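Long-range contacts in beta-methylmalyl-CoA dehydratase (Chloroflexus aurantiacus, PDB 4E3E), which catalyses the reversible dehydration of (2R,3S)-beta-methylmalyl-CoA to mesaconyl-CoA in the glyoxylate assimilation cycle: residues F95-Y100 and E137-Y142; A229-N234 and R245-G250. All coordinates share one frame; numbering follows the deposited sequence.

Contact 1 (F95-Y100 and E137-Y142)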
# COMPACT_ATOMS: atom_id res chain seq x y z
N PHE A 95 7.72 -23.49 11.47
CA PHE A 95 8.19 -22.93 10.20
C PHE A 95 9.20 -23.88 9.57
O PHE A 95 10.03 -24.44 10.28
CB PHE A 95 8.74 -21.50 10.38
CG PHE A 95 7.65 -20.48 10.66
CD1 PHE A 95 6.98 -19.84 9.61
CD2 PHE A 95 7.24 -20.21 11.96
CE1 PHE A 95 5.93 -18.94 9.87
CE2 PHE A 95 6.21 -19.31 12.23
CZ PHE A 95 5.55 -18.67 11.18
N GLY A 96 9.10 -24.11 8.27
CA GLY A 96 9.91 -25.12 7.59
C GLY A 96 10.91 -24.43 6.66
O GLY A 96 11.74 -23.66 7.11
N ALA A 97 10.82 -24.70 5.36
CA ALA A 97 11.71 -24.05 4.40
C ALA A 97 11.50 -22.53 4.38
O ALA A 97 10.38 -22.03 4.54
CB ALA A 97 11.54 -24.64 3.01
N VAL A 98 12.61 -21.81 4.20
CA VAL A 98 12.58 -20.36 4.01
C VAL A 98 11.76 -20.00 2.76
O VAL A 98 11.81 -20.70 1.74
CB VAL A 98 14.02 -19.81 3.85
CG1 VAL A 98 14.03 -18.31 3.61
CG2 VAL A 98 14.83 -20.13 5.09
N VAL A 99 11.01 -18.91 2.87
CA VAL A 99 10.23 -18.36 1.75
C VAL A 99 10.92 -17.10 1.23
O VAL A 99 11.29 -16.22 2.03
CB VAL A 99 8.79 -18.02 2.23
CG1 VAL A 99 7.94 -17.51 1.08
CG2 VAL A 99 8.14 -19.26 2.84
N TYR A 100 11.12 -17.02 -0.08
CA TYR A 100 11.73 -15.87 -0.74
C TYR A 100 10.73 -15.22 -1.71
O TYR A 100 9.80 -15.90 -2.17
CB TYR A 100 12.96 -16.33 -1.53
CG TYR A 100 14.12 -16.82 -0.68
CD1 TYR A 100 14.85 -15.94 0.13
CD2 TYR A 100 14.51 -18.17 -0.71
CE1 TYR A 100 15.92 -16.38 0.89
CE2 TYR A 100 15.59 -18.62 0.05
CZ TYR A 100 16.29 -17.73 0.85
OH TYR A 100 17.34 -18.16 1.61
N GLU A 137 7.79 -28.24 -0.77
CA GLU A 137 8.41 -28.21 0.57
C GLU A 137 7.46 -27.48 1.52
O GLU A 137 6.92 -26.45 1.18
CB GLU A 137 9.74 -27.47 0.54
CG GLU A 137 10.77 -28.07 -0.43
CD GLU A 137 12.02 -27.19 -0.58
OE1 GLU A 137 11.91 -25.98 -0.89
OE2 GLU A 137 13.12 -27.73 -0.38
N VAL A 138 7.29 -28.03 2.72
CA VAL A 138 6.48 -27.40 3.76
C VAL A 138 7.23 -26.17 4.27
O VAL A 138 8.40 -26.27 4.64
CB VAL A 138 6.23 -28.40 4.91
CG1 VAL A 138 5.53 -27.73 6.08
CG2 VAL A 138 5.45 -29.62 4.39
N VAL A 139 6.56 -25.02 4.25
CA VAL A 139 7.13 -23.78 4.74
C VAL A 139 6.52 -23.45 6.09
O VAL A 139 7.09 -22.70 6.89
CB VAL A 139 6.94 -22.61 3.73
CG1 VAL A 139 7.58 -22.96 2.37
CG2 VAL A 139 5.47 -22.25 3.57
N LEU A 140 5.35 -24.05 6.35
CA LEU A 140 4.65 -23.85 7.60
C LEU A 140 3.58 -24.92 7.77
O LEU A 140 2.85 -25.25 6.83
CB LEU A 140 3.98 -22.48 7.61
CG LEU A 140 3.04 -22.14 8.78
CD1 LEU A 140 3.80 -22.11 10.10
CD2 LEU A 140 2.33 -20.81 8.52
N GLU A 141 3.51 -25.46 8.98
CA GLU A 141 2.36 -26.26 9.41
C GLU A 141 1.95 -25.83 10.82
O GLU A 141 2.79 -25.42 11.62
CB GLU A 141 2.66 -27.76 9.35
CG GLU A 141 3.77 -28.22 10.29
CD GLU A 141 3.99 -29.71 10.26
OE1 GLU A 141 3.01 -30.47 10.16
OE2 GLU A 141 5.15 -30.14 10.34
N TYR A 142 0.67 -25.93 11.12
CA TYR A 142 0.18 -25.59 12.46
C TYR A 142 -1.19 -26.23 12.67
O TYR A 142 -1.83 -26.70 11.72
CB TYR A 142 0.11 -24.07 12.68
CG TYR A 142 -0.84 -23.37 11.74
CD1 TYR A 142 -2.22 -23.36 11.98
CD2 TYR A 142 -0.37 -22.74 10.58
CE1 TYR A 142 -3.10 -22.74 11.10
CE2 TYR A 142 -1.24 -22.11 9.70
CZ TYR A 142 -2.61 -22.12 9.96
OH TYR A 142 -3.49 -21.51 9.10
O HOH W 1 8.92 -20.68 6.36

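Contact 2 (A229-N234 and R245-G250)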
# COMPACT_ATOMS: atom_id res chain seq x y z
N ALA A 229 -12.86 -13.04 5.77
CA ALA A 229 -13.83 -13.07 6.88
C ALA A 229 -14.56 -11.74 6.94
O ALA A 229 -13.95 -10.69 6.86
CB ALA A 229 -13.15 -13.39 8.23
N ARG A 230 -15.87 -11.81 7.08
CA ARG A 230 -16.77 -10.68 6.81
C ARG A 230 -16.84 -9.65 7.94
O ARG A 230 -17.16 -8.47 7.70
CB ARG A 230 -18.16 -11.21 6.43
CG ARG A 230 -18.16 -12.02 5.13
CD ARG A 230 -19.30 -13.03 4.97
NE ARG A 230 -19.22 -13.60 3.62
CZ ARG A 230 -19.90 -14.65 3.17
NH1 ARG A 230 -20.77 -15.30 3.95
NH2 ARG A 230 -19.71 -15.06 1.92
N VAL A 231 -16.55 -10.08 9.17
CA VAL A 231 -16.47 -9.15 10.31
C VAL A 231 -15.41 -8.06 10.13
O VAL A 231 -15.49 -7.02 10.76
CB VAL A 231 -16.24 -9.88 11.68
CG1 VAL A 231 -17.45 -10.74 12.05
CG2 VAL A 231 -14.95 -10.70 11.67
N HIS A 232 -14.40 -8.31 9.29
CA HIS A 232 -13.35 -7.31 9.04
C HIS A 232 -13.77 -6.20 8.09
O HIS A 232 -13.20 -5.10 8.11
CB HIS A 232 -12.09 -7.97 8.49
CG HIS A 232 -11.62 -9.18 9.29
ND1 HIS A 232 -11.65 -9.21 10.64
CD2 HIS A 232 -11.08 -10.40 8.87
CE1 HIS A 232 -11.18 -10.41 11.07
NE2 HIS A 232 -10.81 -11.13 9.98
N PHE A 233 -14.76 -6.47 7.23
CA PHE A 233 -14.97 -5.63 6.05
C PHE A 233 -16.26 -4.83 6.00
O PHE A 233 -16.30 -3.76 5.38
CB PHE A 233 -14.88 -6.48 4.77
CG PHE A 233 -13.51 -7.04 4.52
CD1 PHE A 233 -12.50 -6.24 4.04
CD2 PHE A 233 -13.25 -8.38 4.78
CE1 PHE A 233 -11.23 -6.76 3.81
CE2 PHE A 233 -11.98 -8.92 4.55
CZ PHE A 233 -10.97 -8.10 4.07
N ASN A 234 -17.30 -5.35 6.64
CA ASN A 234 -18.67 -4.93 6.37
C ASN A 234 -19.27 -4.12 7.50
O ASN A 234 -19.83 -4.67 8.45
CB ASN A 234 -19.54 -6.16 6.07
CG ASN A 234 -20.88 -5.79 5.46
OD1 ASN A 234 -21.46 -4.75 5.78
ND2 ASN A 234 -21.38 -6.65 4.57
N ARG A 245 -19.07 -2.31 15.17
CA ARG A 245 -17.96 -1.88 14.35
C ARG A 245 -17.23 -3.11 13.86
O ARG A 245 -17.35 -4.19 14.44
CB ARG A 245 -17.03 -0.94 15.13
CG ARG A 245 -16.57 -1.46 16.48
CD ARG A 245 -16.69 -0.41 17.57
NE ARG A 245 -16.42 -1.03 18.87
CZ ARG A 245 -15.43 -0.68 19.69
NH1 ARG A 245 -14.62 0.34 19.39
NH2 ARG A 245 -15.27 -1.33 20.84
N ARG A 246 -16.49 -2.95 12.77
CA ARG A 246 -15.68 -4.04 12.21
C ARG A 246 -14.63 -4.49 13.21
O ARG A 246 -14.15 -3.69 14.02
CB ARG A 246 -15.03 -3.58 10.91
CG ARG A 246 -16.02 -3.36 9.77
CD ARG A 246 -15.43 -2.47 8.68
NE ARG A 246 -15.52 -1.05 9.04
CZ ARG A 246 -15.10 -0.03 8.29
NH1 ARG A 246 -15.26 1.21 8.75
NH2 ARG A 246 -14.52 -0.23 7.10
N ILE A 247 -14.27 -5.77 13.15
CA ILE A 247 -13.32 -6.38 14.07
C ILE A 247 -12.01 -6.57 13.34
O ILE A 247 -11.99 -7.04 12.19
CB ILE A 247 -13.83 -7.73 14.62
CG1 ILE A 247 -15.16 -7.51 15.36
CG2 ILE A 247 -12.82 -8.33 15.59
CD1 ILE A 247 -15.93 -8.79 15.65
N VAL A 248 -10.92 -6.17 13.99
CA VAL A 248 -9.59 -6.30 13.41
C VAL A 248 -9.16 -7.76 13.42
O VAL A 248 -9.27 -8.44 14.45
CB VAL A 248 -8.55 -5.42 14.14
CG1 VAL A 248 -7.13 -5.68 13.61
CG2 VAL A 248 -8.91 -3.95 14.01
N TYR A 249 -8.69 -8.24 12.28
CA TYR A 249 -8.08 -9.54 12.18
C TYR A 249 -7.07 -9.74 13.32
O TYR A 249 -6.11 -8.96 13.46
CB TYR A 249 -7.35 -9.64 10.81
CG TYR A 249 -6.46 -10.84 10.63
CD1 TYR A 249 -6.88 -12.13 11.01
CD2 TYR A 249 -5.19 -10.70 10.02
CE1 TYR A 249 -6.04 -13.24 10.83
CE2 TYR A 249 -4.37 -11.80 9.85
CZ TYR A 249 -4.79 -13.06 10.26
OH TYR A 249 -3.95 -14.16 10.07
N GLY A 250 -7.29 -10.79 14.11
CA GLY A 250 -6.38 -11.12 15.22
C GLY A 250 -4.91 -11.18 14.82
O GLY A 250 -4.03 -10.73 15.57

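Contact 1 (F95-Y100 and E137-Y142)
F95 and L140 face each other as an antiparallel, non-hydrogen-bonded pair, and their side chains run side by side in the same direction. L140 CG is anti to the backbone N (chi1 173°), and CD1 sits over the centre of the F95 ring in a CH-pi contact, 3.9 Å from its centroid. Beyond this pair the chains stay joined by backbone: G96 N gives a nearly straight bond to V139 O (2.8 Å), and A97 N bonds to V138 O at 3.0 Å. V139 O takes a second donor, a water that also donates to A97 O and lies at the edge of the F95 ring. V99 CG2 packs 3.7 Å from V139 CB, the two side chains crossing at about a right angle. The packing thins at A97 and exposed E137, where A97 CB is 4.1 Å from E137 OE1; that oxygen bonds instead to N133. By similarity G96, A97 and V98 bind substrate. F95 ends strand 84-95, the antiparallel neighbour of strand 138-149, which carries L140. V139 and L140 form a classic beta bulge opposite G131 on strand 122-132, while helix 65-80 covers F95, V99 and L140, and strand 270-278 flanks F95.

Contact 2 (A229-N234 and R245-G250)
H232 and I247 meet where two loops of this hot-dog-family protein run past each other, one leading into helix 235-238 and the other into the long helix 250-265, with N234 and Y249 at the respective N-cap positions. H232 has the most surface buried by the contact, followed by R246 and I247. The imidazole ND1 of H232 donates to I247 O at 2.7 Å, with that oxygen near the ring plane. Over one face of the ring, toward the rim, lies Y249 CB, 4.0 Å from the centroid; the tyrosine ring turns its edge toward the same histidine in an offset edge-to-face pair, planes at 62°. The phenol OH is held by H70. I247 is gripped through both backbone polar atoms, since its N also donates to V231 O (3.0 Å). Outside that bond, I247 CD1 makes a looser apolar contact with V231 CB at 4.1 Å. R246 contributes chiefly its aliphatic portion: CB, CG and CD pass the carbonyls of V231, H232 and F233, while the guanidinium goes on to a salt bridge with E214 of the second subunit. H232 O is buried here and has no hydrogen-bonding partner in the model; R246 CD lies 3.5 Å from it.

Contacts 1 and 2 follow one another along the chain and lie on opposite sides of its centre, their own centres 27 Å apart and their nearest atoms about 7 Å apart, without touching. Helix 65-80 relates them: S65, V68 and F69 pack against contact 1, while H70 bonds the Y249 hydroxyl of contact 2. Contact 1 lies at the probable substrate site: it contains three of the residues thought to bind substrate, and its V99 side chain is about 4 Å from that of I63, another of them. Contact 2 stands further off, the Y249 side chain about 8 Å from that of N87. The second subunit touches contact 2, whereas no other protein chain touches contact 1.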